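Local coordinates for protein L-lysine 6-monooxygenase involved in desferrioxamine biosynthesis (Erwinia amylovora CFBP1430, PDB 5O8P) that probably hydroxylates a terminal amine of cadaverine, using FAD and NADPH, as a monooxygenase of desferrioxamine siderophore biosynthesis, at residues H153-G158 and N377-Q382; D10-I16 and L33-D39. The contacts are given in a common frame with arbitrary orientation. Residues are numbered along the deposited sequence.

Interaction 1: residues H153-G158 and N377-Q382. With FAD (flavin-adenine dinucleotide), chain C.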
loop_
_atom_site.group_PDB
_atom_site.type_symbol
_atom_site.label_atom_id
_atom_site.label_comp_id
_atom_site.label_asym_id
_atom_site.label_seq_id
_atom_site.Cartn_x
_atom_site.Cartn_y
_atom_site.Cartn_z
ATOM N N HIS B 153 5.073 -43.267 26.651
ATOM C CA HIS B 153 6.170 -43.748 25.816
ATOM C C HIS B 153 7.031 -42.603 25.304
ATOM O O HIS B 153 8.261 -42.746 25.177
ATOM C CB HIS B 153 5.628 -44.565 24.646
ATOM C CG HIS B 153 5.025 -45.874 25.058
ATOM N ND1 HIS B 153 5.799 -46.973 25.365
ATOM C CD2 HIS B 153 3.733 -46.258 25.219
ATOM C CE1 HIS B 153 5.009 -47.979 25.695
ATOM N NE2 HIS B 153 3.751 -47.570 25.620
ATOM N N ARG B 154 6.374 -41.476 25.019
ATOM C CA ARG B 154 7.014 -40.307 24.462
ATOM C C ARG B 154 6.590 -39.018 25.161
ATOM O O ARG B 154 5.441 -38.860 25.578
ATOM C CB ARG B 154 6.642 -40.212 22.987
ATOM C CG ARG B 154 7.163 -41.353 22.126
ATOM C CD ARG B 154 6.525 -41.345 20.769
ATOM N NE ARG B 154 5.339 -42.188 20.826
ATOM C CZ ARG B 154 5.271 -43.452 20.422
ATOM N NH1 ARG B 154 6.327 -44.066 19.886
ATOM N NH2 ARG B 154 4.115 -44.110 20.553
ATOM N N LEU B 155 7.526 -38.082 25.263
ATOM C CA LEU B 155 7.256 -36.735 25.771
ATOM C C LEU B 155 7.502 -35.689 24.694
ATOM O O LEU B 155 8.395 -35.843 23.863
ATOM C CB LEU B 155 8.188 -36.439 26.943
ATOM C CG LEU B 155 8.158 -37.411 28.108
ATOM C CD1 LEU B 155 9.302 -37.103 29.056
ATOM C CD2 LEU B 155 6.811 -37.320 28.797
ATOM N N VAL B 156 6.736 -34.612 24.721
ATOM C CA VAL B 156 7.003 -33.469 23.856
ATOM C C VAL B 156 6.955 -32.223 24.743
ATOM O O VAL B 156 5.901 -31.853 25.274
ATOM C CB VAL B 156 6.098 -33.440 22.583
ATOM C CG1 VAL B 156 4.820 -34.232 22.777
ATOM C CG2 VAL B 156 5.759 -32.025 22.120
ATOM N N LEU B 157 8.127 -31.599 24.894
ATOM C CA LEU B 157 8.335 -30.475 25.815
ATOM C C LEU B 157 8.066 -29.133 25.127
ATOM O O LEU B 157 8.907 -28.630 24.395
ATOM C CB LEU B 157 9.764 -30.514 26.369
ATOM C CG LEU B 157 10.217 -31.840 26.988
ATOM C CD1 LEU B 157 11.638 -31.768 27.520
ATOM C CD2 LEU B 157 9.283 -32.299 28.087
ATOM N N GLY B 158 6.879 -28.573 25.351
ATOM C CA GLY B 158 6.505 -27.263 24.831
ATOM C C GLY B 158 6.413 -26.230 25.939
ATOM O O GLY B 158 5.483 -25.431 25.963
ATOM N N ASN B 377 14.170 -41.409 19.827
ATOM C CA ASN B 377 12.978 -40.737 19.259
ATOM C C ASN B 377 11.739 -40.813 20.148
ATOM O O ASN B 377 10.651 -41.189 19.703
ATOM C CB ASN B 377 12.668 -41.269 17.856
ATOM C CG ASN B 377 13.868 -41.197 16.945
ATOM O OD1 ASN B 377 14.651 -40.258 17.020
ATOM N ND2 ASN B 377 14.027 -42.194 16.088
ATOM N N GLN B 378 11.934 -40.432 21.406
ATOM C CA GLN B 378 10.884 -40.435 22.425
ATOM C C GLN B 378 10.667 -39.101 23.171
ATOM O O GLN B 378 9.549 -38.810 23.579
ATOM C CB GLN B 378 11.164 -41.539 23.436
ATOM C CG GLN B 378 11.189 -42.936 22.849
ATOM C CD GLN B 378 11.490 -43.982 23.892
ATOM O OE1 GLN B 378 12.386 -43.815 24.726
ATOM N NE2 GLN B 378 10.741 -45.068 23.857
ATOM N N VAL B 379 11.717 -38.310 23.362
ATOM C CA VAL B 379 11.616 -37.031 24.034
ATOM C C VAL B 379 11.825 -35.971 22.971
ATOM O O VAL B 379 12.923 -35.862 22.433
ATOM C CB VAL B 379 12.692 -36.888 25.124
ATOM C CG1 VAL B 379 12.522 -35.574 25.879
ATOM C CG2 VAL B 379 12.615 -38.049 26.073
ATOM N N PHE B 380 10.771 -35.214 22.674
ATOM C CA PHE B 380 10.809 -34.161 21.655
ATOM C C PHE B 380 10.711 -32.780 22.271
ATOM O O PHE B 380 10.257 -32.634 23.396
ATOM C CB PHE B 380 9.664 -34.357 20.669
ATOM C CG PHE B 380 9.746 -35.643 19.921
ATOM C CD1 PHE B 380 10.535 -35.746 18.792
ATOM C CD2 PHE B 380 9.059 -36.762 20.362
ATOM C CE1 PHE B 380 10.621 -36.934 18.094
ATOM C CE2 PHE B 380 9.135 -37.954 19.680
ATOM C CZ PHE B 380 9.923 -38.041 18.548
ATOM N N VAL B 381 11.102 -31.762 21.516
ATOM C CA VAL B 381 10.996 -30.388 22.002
ATOM C C VAL B 381 10.332 -29.490 20.959
ATOM O O VAL B 381 10.505 -29.715 19.778
ATOM C CB VAL B 381 12.370 -29.818 22.436
ATOM C CG1 VAL B 381 12.966 -30.607 23.609
ATOM C CG2 VAL B 381 13.368 -29.731 21.274
ATOM N N GLN B 382 9.563 -28.509 21.425
ATOM C CA GLN B 382 8.944 -27.472 20.597
ATOM C C GLN B 382 9.586 -26.175 21.064
ATOM O O GLN B 382 9.458 -25.831 22.233
ATOM C CB GLN B 382 7.444 -27.375 20.872
ATOM C CG GLN B 382 6.673 -28.660 20.660
ATOM C CD GLN B 382 5.695 -28.582 19.519
ATOM O OE1 GLN B 382 6.057 -28.229 18.406
ATOM N NE2 GLN B 382 4.428 -28.909 19.793
HETATM P PA FAD C . 4.458 -20.412 25.945
HETATM O O1A FAD C . 3.423 -19.314 26.104
HETATM O O2A FAD C . 5.835 -20.222 26.535
HETATM O O5B FAD C . 3.772 -21.737 26.565
HETATM C C5B FAD C . 4.363 -22.488 27.620
HETATM C C4B FAD C . 3.342 -23.016 28.622
HETATM O O4B FAD C . 3.928 -24.090 29.373
HETATM C C3B FAD C . 2.920 -21.962 29.639
HETATM O O3B FAD C . 1.490 -21.974 29.752
HETATM C C2B FAD C . 3.643 -22.357 30.926
HETATM O O2B FAD C . 2.936 -22.021 32.124
HETATM C C1B FAD C . 3.754 -23.862 30.778
HETATM N N9A FAD C . 4.790 -24.531 31.612
HETATM C C8A FAD C . 6.099 -24.229 31.743
HETATM N N7A FAD C . 6.702 -25.095 32.605
HETATM C C5A FAD C . 5.769 -25.970 33.036
HETATM C C6A FAD C . 5.707 -27.141 33.954
HETATM N N6A FAD C . 6.808 -27.572 34.615
HETATM N N1A FAD C . 4.512 -27.770 34.109
HETATM C C2A FAD C . 3.397 -27.363 33.466
HETATM N N3A FAD C . 3.384 -26.307 32.629
HETATM C C4A FAD C . 4.512 -25.589 32.375
HETATM N N1 FAD C . 5.626 -15.438 17.047
HETATM C C2 FAD C . 4.971 -15.362 15.859
HETATM O O2 FAD C . 5.231 -16.221 14.987
HETATM N N3 FAD C . 4.052 -14.404 15.599
HETATM C C4 FAD C . 3.735 -13.459 16.503
HETATM O O4 FAD C . 2.889 -12.583 16.237
HETATM C C4X FAD C . 4.408 -13.472 17.826
HETATM N N5 FAD C . 4.132 -12.554 18.777
HETATM C C5X FAD C . 4.766 -12.592 19.973
HETATM C C6 FAD C . 4.443 -11.617 20.914
HETATM C C7 FAD C . 5.052 -11.593 22.167
HETATM C C7M FAD C . 4.687 -10.525 23.168
HETATM C C8 FAD C . 6.068 -12.634 22.497
HETATM C C8M FAD C . 6.741 -12.630 23.843
HETATM C C9 FAD C . 6.402 -13.613 21.560
HETATM C C9A FAD C . 5.794 -13.650 20.292
HETATM N N10 FAD C . 6.100 -14.639 19.296
HETATM C C10 FAD C . 5.411 -14.552 18.054
HETATM C "C1'" FAD C . 7.085 -15.737 19.491
HETATM C "C2'" FAD C . 6.426 -17.050 19.975
HETATM O "O2'" FAD C . 5.252 -17.344 19.189
HETATM C "C3'" FAD C . 6.057 -17.049 21.470
HETATM O "O3'" FAD C . 7.231 -16.866 22.277
HETATM C "C4'" FAD C . 5.349 -18.332 21.925
HETATM O "O4'" FAD C . 4.532 -18.048 23.066
HETATM C "C5'" FAD C . 6.323 -19.450 22.286
HETATM O "O5'" FAD C . 5.651 -20.707 22.177
HETATM P P FAD C . 5.509 -21.667 23.451
HETATM O O1P FAD C . 4.693 -22.875 23.037
HETATM O O2P FAD C . 6.922 -21.841 23.931
HETATM O O3P FAD C . 4.582 -20.667 24.341
#

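Interaction 2: residues D10-I16 and L33-D39. With FAD (flavin-adenine dinucleotide), chain C.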
loop_
_atom_site.group_PDB
_atom_site.type_symbol
_atom_site.label_atom_id
_atom_site.label_comp_id
_atom_site.label_asym_id
_atom_site.label_seq_id
_atom_site.Cartn_x
_atom_site.Cartn_y
_atom_site.Cartn_z
ATOM N N ASP B 10 0.456 -42.544 24.588
ATOM C CA ASP B 10 1.349 -42.633 23.414
ATOM C C ASP B 10 2.366 -41.513 23.470
ATOM O O ASP B 10 3.547 -41.707 23.146
ATOM C CB ASP B 10 0.566 -42.590 22.099
ATOM C CG ASP B 10 -0.221 -43.872 21.836
ATOM O OD1 ASP B 10 0.372 -44.979 21.898
ATOM O OD2 ASP B 10 -1.442 -43.773 21.559
ATOM N N PHE B 11 1.881 -40.335 23.859
ATOM C CA PHE B 11 2.737 -39.221 24.217
ATOM C C PHE B 11 2.062 -38.317 25.244
ATOM O O PHE B 11 0.825 -38.267 25.325
ATOM C CB PHE B 11 3.113 -38.413 22.968
ATOM C CG PHE B 11 2.006 -37.543 22.447
ATOM C CD1 PHE B 11 1.023 -38.066 21.631
ATOM C CD2 PHE B 11 1.947 -36.200 22.785
ATOM C CE1 PHE B 11 -0.005 -37.260 21.144
ATOM C CE2 PHE B 11 0.922 -35.393 22.318
ATOM C CZ PHE B 11 -0.056 -35.918 21.486
ATOM N N ILE B 12 2.883 -37.602 26.014
ATOM C CA ILE B 12 2.406 -36.527 26.886
ATOM C C ILE B 12 3.094 -35.242 26.470
ATOM O O ILE B 12 4.321 -35.206 26.362
ATOM C CB ILE B 12 2.743 -36.776 28.376
ATOM C CG1 ILE B 12 1.976 -37.965 28.918
ATOM C CG2 ILE B 12 2.389 -35.560 29.231
ATOM C CD1 ILE B 12 2.569 -38.482 30.210
ATOM N N GLY B 13 2.305 -34.196 26.256
ATOM C CA GLY B 13 2.845 -32.864 26.011
ATOM C C GLY B 13 2.897 -32.140 27.336
ATOM O O GLY B 13 1.906 -32.118 28.067
ATOM N N ILE B 14 4.052 -31.567 27.664
ATOM C CA ILE B 14 4.211 -30.783 28.892
ATOM C C ILE B 14 4.368 -29.321 28.507
ATOM O O ILE B 14 5.357 -28.949 27.914
ATOM C CB ILE B 14 5.444 -31.238 29.680
ATOM C CG1 ILE B 14 5.304 -32.705 30.068
ATOM C CG2 ILE B 14 5.665 -30.348 30.900
ATOM C CD1 ILE B 14 6.564 -33.291 30.682
ATOM N N GLY B 15 3.390 -28.509 28.868
ATOM C CA GLY B 15 3.304 -27.106 28.477
ATOM C C GLY B 15 2.278 -26.959 27.379
ATOM O O GLY B 15 2.274 -27.756 26.465
ATOM N N ILE B 16 1.385 -25.980 27.490
ATOM C CA ILE B 16 0.383 -25.705 26.467
ATOM C C ILE B 16 0.500 -24.237 26.052
ATOM O O ILE B 16 -0.327 -23.360 26.402
ATOM C CB ILE B 16 -1.050 -26.059 26.922
ATOM C CG1 ILE B 16 -1.123 -27.513 27.379
ATOM C CG2 ILE B 16 -2.043 -25.867 25.778
ATOM C CD1 ILE B 16 -2.387 -27.827 28.156
ATOM N N LEU B 33 -4.407 -42.710 18.600
ATOM C CA LEU B 33 -3.448 -41.838 19.242
ATOM C C LEU B 33 -4.058 -41.346 20.533
ATOM O O LEU B 33 -5.022 -40.595 20.508
ATOM C CB LEU B 33 -3.107 -40.661 18.327
ATOM C CG LEU B 33 -1.981 -39.762 18.807
ATOM C CD1 LEU B 33 -0.688 -40.531 19.044
ATOM C CD2 LEU B 33 -1.764 -38.676 17.767
ATOM N N ASN B 34 -3.514 -41.806 21.652
ATOM C CA ASN B 34 -3.932 -41.364 22.982
ATOM C C ASN B 34 -2.839 -40.479 23.535
ATOM O O ASN B 34 -1.759 -40.953 23.917
ATOM C CB ASN B 34 -4.202 -42.563 23.887
ATOM C CG ASN B 34 -5.389 -43.376 23.420
ATOM O OD1 ASN B 34 -5.458 -44.576 23.660
ATOM N ND2 ASN B 34 -6.325 -42.730 22.734
ATOM N N GLY B 35 -3.122 -39.175 23.515
ATOM C CA GLY B 35 -2.197 -38.157 23.978
ATOM C C GLY B 35 -2.878 -37.230 24.967
ATOM O O GLY B 35 -4.093 -37.076 24.963
ATOM N N VAL B 36 -2.079 -36.637 25.832
ATOM C CA VAL B 36 -2.588 -35.715 26.816
ATOM C C VAL B 36 -1.571 -34.591 27.024
ATOM O O VAL B 36 -0.360 -34.787 26.840
ATOM C CB VAL B 36 -2.919 -36.457 28.131
ATOM C CG1 VAL B 36 -1.661 -36.860 28.876
ATOM C CG2 VAL B 36 -3.831 -35.642 29.025
ATOM N N PHE B 37 -2.083 -33.423 27.399
ATOM C CA PHE B 37 -1.279 -32.234 27.530
ATOM C C PHE B 37 -1.464 -31.628 28.902
ATOM O O PHE B 37 -2.588 -31.394 29.322
ATOM C CB PHE B 37 -1.700 -31.226 26.469
ATOM C CG PHE B 37 -1.370 -31.651 25.076
ATOM C CD1 PHE B 37 -0.142 -31.333 24.511
ATOM C CD2 PHE B 37 -2.270 -32.416 24.337
ATOM C CE1 PHE B 37 0.167 -31.737 23.228
ATOM C CE2 PHE B 37 -1.959 -32.837 23.053
ATOM C CZ PHE B 37 -0.751 -32.479 22.496
ATOM N N LEU B 38 -0.352 -31.341 29.571
ATOM C CA LEU B 38 -0.327 -30.853 30.946
ATOM C C LEU B 38 0.213 -29.432 30.997
ATOM O O LEU B 38 1.286 -29.190 30.482
ATOM C CB LEU B 38 0.609 -31.742 31.770
ATOM C CG LEU B 38 0.153 -33.110 32.274
ATOM C CD1 LEU B 38 -0.932 -33.748 31.430
ATOM C CD2 LEU B 38 1.354 -34.034 32.430
ATOM N N ASP B 39 -0.499 -28.513 31.645
ATOM C CA ASP B 39 -0.012 -27.137 31.858
ATOM C C ASP B 39 -0.349 -26.670 33.280
ATOM O O ASP B 39 -1.382 -27.052 33.824
ATOM C CB ASP B 39 -0.641 -26.194 30.827
ATOM C CG ASP B 39 0.021 -24.814 30.789
ATOM O OD1 ASP B 39 1.007 -24.643 30.045
ATOM O OD2 ASP B 39 -0.443 -23.897 31.496
HETATM P PA FAD C . 4.458 -20.412 25.945
HETATM O O1A FAD C . 3.423 -19.314 26.104
HETATM O O2A FAD C . 5.835 -20.222 26.535
HETATM O O5B FAD C . 3.772 -21.737 26.565
HETATM C C5B FAD C . 4.363 -22.488 27.620
HETATM C C4B FAD C . 3.342 -23.016 28.622
HETATM O O4B FAD C . 3.928 -24.090 29.373
HETATM C C3B FAD C . 2.920 -21.962 29.639
HETATM O O3B FAD C . 1.490 -21.974 29.752
HETATM C C2B FAD C . 3.643 -22.357 30.926
HETATM O O2B FAD C . 2.936 -22.021 32.124
HETATM C C1B FAD C . 3.754 -23.862 30.778
HETATM N N9A FAD C . 4.790 -24.531 31.612
HETATM C C8A FAD C . 6.099 -24.229 31.743
HETATM N N7A FAD C . 6.702 -25.095 32.605
HETATM C C5A FAD C . 5.769 -25.970 33.036
HETATM C C6A FAD C . 5.707 -27.141 33.954
HETATM N N6A FAD C . 6.808 -27.572 34.615
HETATM N N1A FAD C . 4.512 -27.770 34.109
HETATM C C2A FAD C . 3.397 -27.363 33.466
HETATM N N3A FAD C . 3.384 -26.307 32.629
HETATM C C4A FAD C . 4.512 -25.589 32.375
HETATM N N1 FAD C . 5.626 -15.438 17.047
HETATM C C2 FAD C . 4.971 -15.362 15.859
HETATM O O2 FAD C . 5.231 -16.221 14.987
HETATM N N3 FAD C . 4.052 -14.404 15.599
HETATM C C4 FAD C . 3.735 -13.459 16.503
HETATM O O4 FAD C . 2.889 -12.583 16.237
HETATM C C4X FAD C . 4.408 -13.472 17.826
HETATM N N5 FAD C . 4.132 -12.554 18.777
HETATM C C5X FAD C . 4.766 -12.592 19.973
HETATM C C6 FAD C . 4.443 -11.617 20.914
HETATM C C7 FAD C . 5.052 -11.593 22.167
HETATM C C7M FAD C . 4.687 -10.525 23.168
HETATM C C8 FAD C . 6.068 -12.634 22.497
HETATM C C8M FAD C . 6.741 -12.630 23.843
HETATM C C9 FAD C . 6.402 -13.613 21.560
HETATM C C9A FAD C . 5.794 -13.650 20.292
HETATM N N10 FAD C . 6.100 -14.639 19.296
HETATM C C10 FAD C . 5.411 -14.552 18.054
HETATM C "C1'" FAD C . 7.085 -15.737 19.491
HETATM C "C2'" FAD C . 6.426 -17.050 19.975
HETATM O "O2'" FAD C . 5.252 -17.344 19.189
HETATM C "C3'" FAD C . 6.057 -17.049 21.470
HETATM O "O3'" FAD C . 7.231 -16.866 22.277
HETATM C "C4'" FAD C . 5.349 -18.332 21.925
HETATM O "O4'" FAD C . 4.532 -18.048 23.066
HETATM C "C5'" FAD C . 6.323 -19.450 22.286
HETATM O "O5'" FAD C . 5.651 -20.707 22.177
HETATM P P FAD C . 5.509 -21.667 23.451
HETATM O O1P FAD C . 4.693 -22.875 23.037
HETATM O O2P FAD C . 6.922 -21.841 23.931
HETATM O O3P FAD C . 4.582 -20.667 24.341
#

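Interaction 1: residues H153-G158 and N377-Q382
Two short parallel strands, 155-157 and 379-381, run side by side with their axes 4.4 Å apart at an angle of 23°, although 218 residues lie between the two segments. At the start of the later segment, N377 stays at the margin and its OD1 bonds to N370. Q378 opens the ladder: its carbonyl O accepts the amide N of L155 at 2.7 Å, while Q378 CB lies 4.2 Å from R154 CG. V379 pairs with L155 and shares a sheet face with L155, L157 and V381; its CG1 meets L157 CD1 at 4.2 Å. On this face Y135 of strand 134-141 covers L155 and V379. F380, paired with V156, bonds through both backbone groups, its N to L155 O at 2.7 Å and its O to L157 N at 2.8 Å. Its side chain takes the other face with V156, CB to CB 4.1 Å, where L406 and E409 of helix 399-410 pack on it. V381 returns to the first face and sets CG1 4.2 Å from L157 CB. Q382 closes the ladder, N to L157 O 3.0 Å; its CG lies 3.8 Å from V156 CG2, and its side-chain carboxamide bonds to N20 and N403 through NE2 and to R402 through OE1. G158, just past the pairing, brings its O within 3.6 Å of FAD C5B. The four ladder bonds are all between backbone groups, setting the parallel register without a polar side chain, and apolar groups cover both faces, so the C-terminal part of the chain is joined to the FAD-binding sheet.

Interaction 2: residues D10-I16 and L33-D39
F11 and F37 form the apolar centre on one face of the paired parallel strands 11-14 and 35-38: the edge of F11 is directed at the face of F37 in an offset edge-to-face pair, centroids 5.4 Å apart and planes at 75°. G35 CA lies over the F11 ring, 4.0 Å from its centroid, a CH-pi contact; a CB on G35 would collide with that ring, and one on G13 with F37. Helix 18-27 packs against both phenylalanines through S27. The opposite face carries I12, I14, V36 and L38, with I12 CG1 3.8 Å from V36 CG1 and I12 CG2 3.7 Å from L38 CD2. Between the faces, G13 N donates to V36 O and L38 N to G13 O, both at 2.8 Å, and G15 N donates to L38 O at 2.7 Å; V36 N to F11 O, 3.4 Å, is weak. Outward at the N-terminal end, D10 N bonds to N34 O at 2.8 Å and N34 N to D10 OD2 at 2.9 Å. At the C-terminal end D39 OD1 accepts I16 N at 2.9 Å and lies 2.7 Å from FAD O3B, a ribose hydroxyl, while G15 CA comes within 3.2 Å of FAD O4B. A glycine turn after the first strand and an acidic residue just past the second, at the adenosine ribose, mark the beta-alpha-beta unit of a Rossmann-type FAD-binding fold.

Interactions 1 and 2, with centres 9 Å apart, belong to one sheet, in which strand 8-14 lies between strands 35-38 and 155-157, and strand 379-381 adds on beyond 155-157. They meet directly: R154 O is 2.9 Å from I12 N and R154 NE 3.0 Å from D10 O, both probable hydrogen bonds, and V156 CG1 packs 3.5 Å from F11 CD2. Backbone bonds from I14 to V156 and G158 continue this seam toward the cofactor. There G15, I16 and D39 of interaction 2 and G158 of interaction 1 line the FAD pocket around the adenosine ribose and its C5B, while the isoalloxazine ring lies farther off.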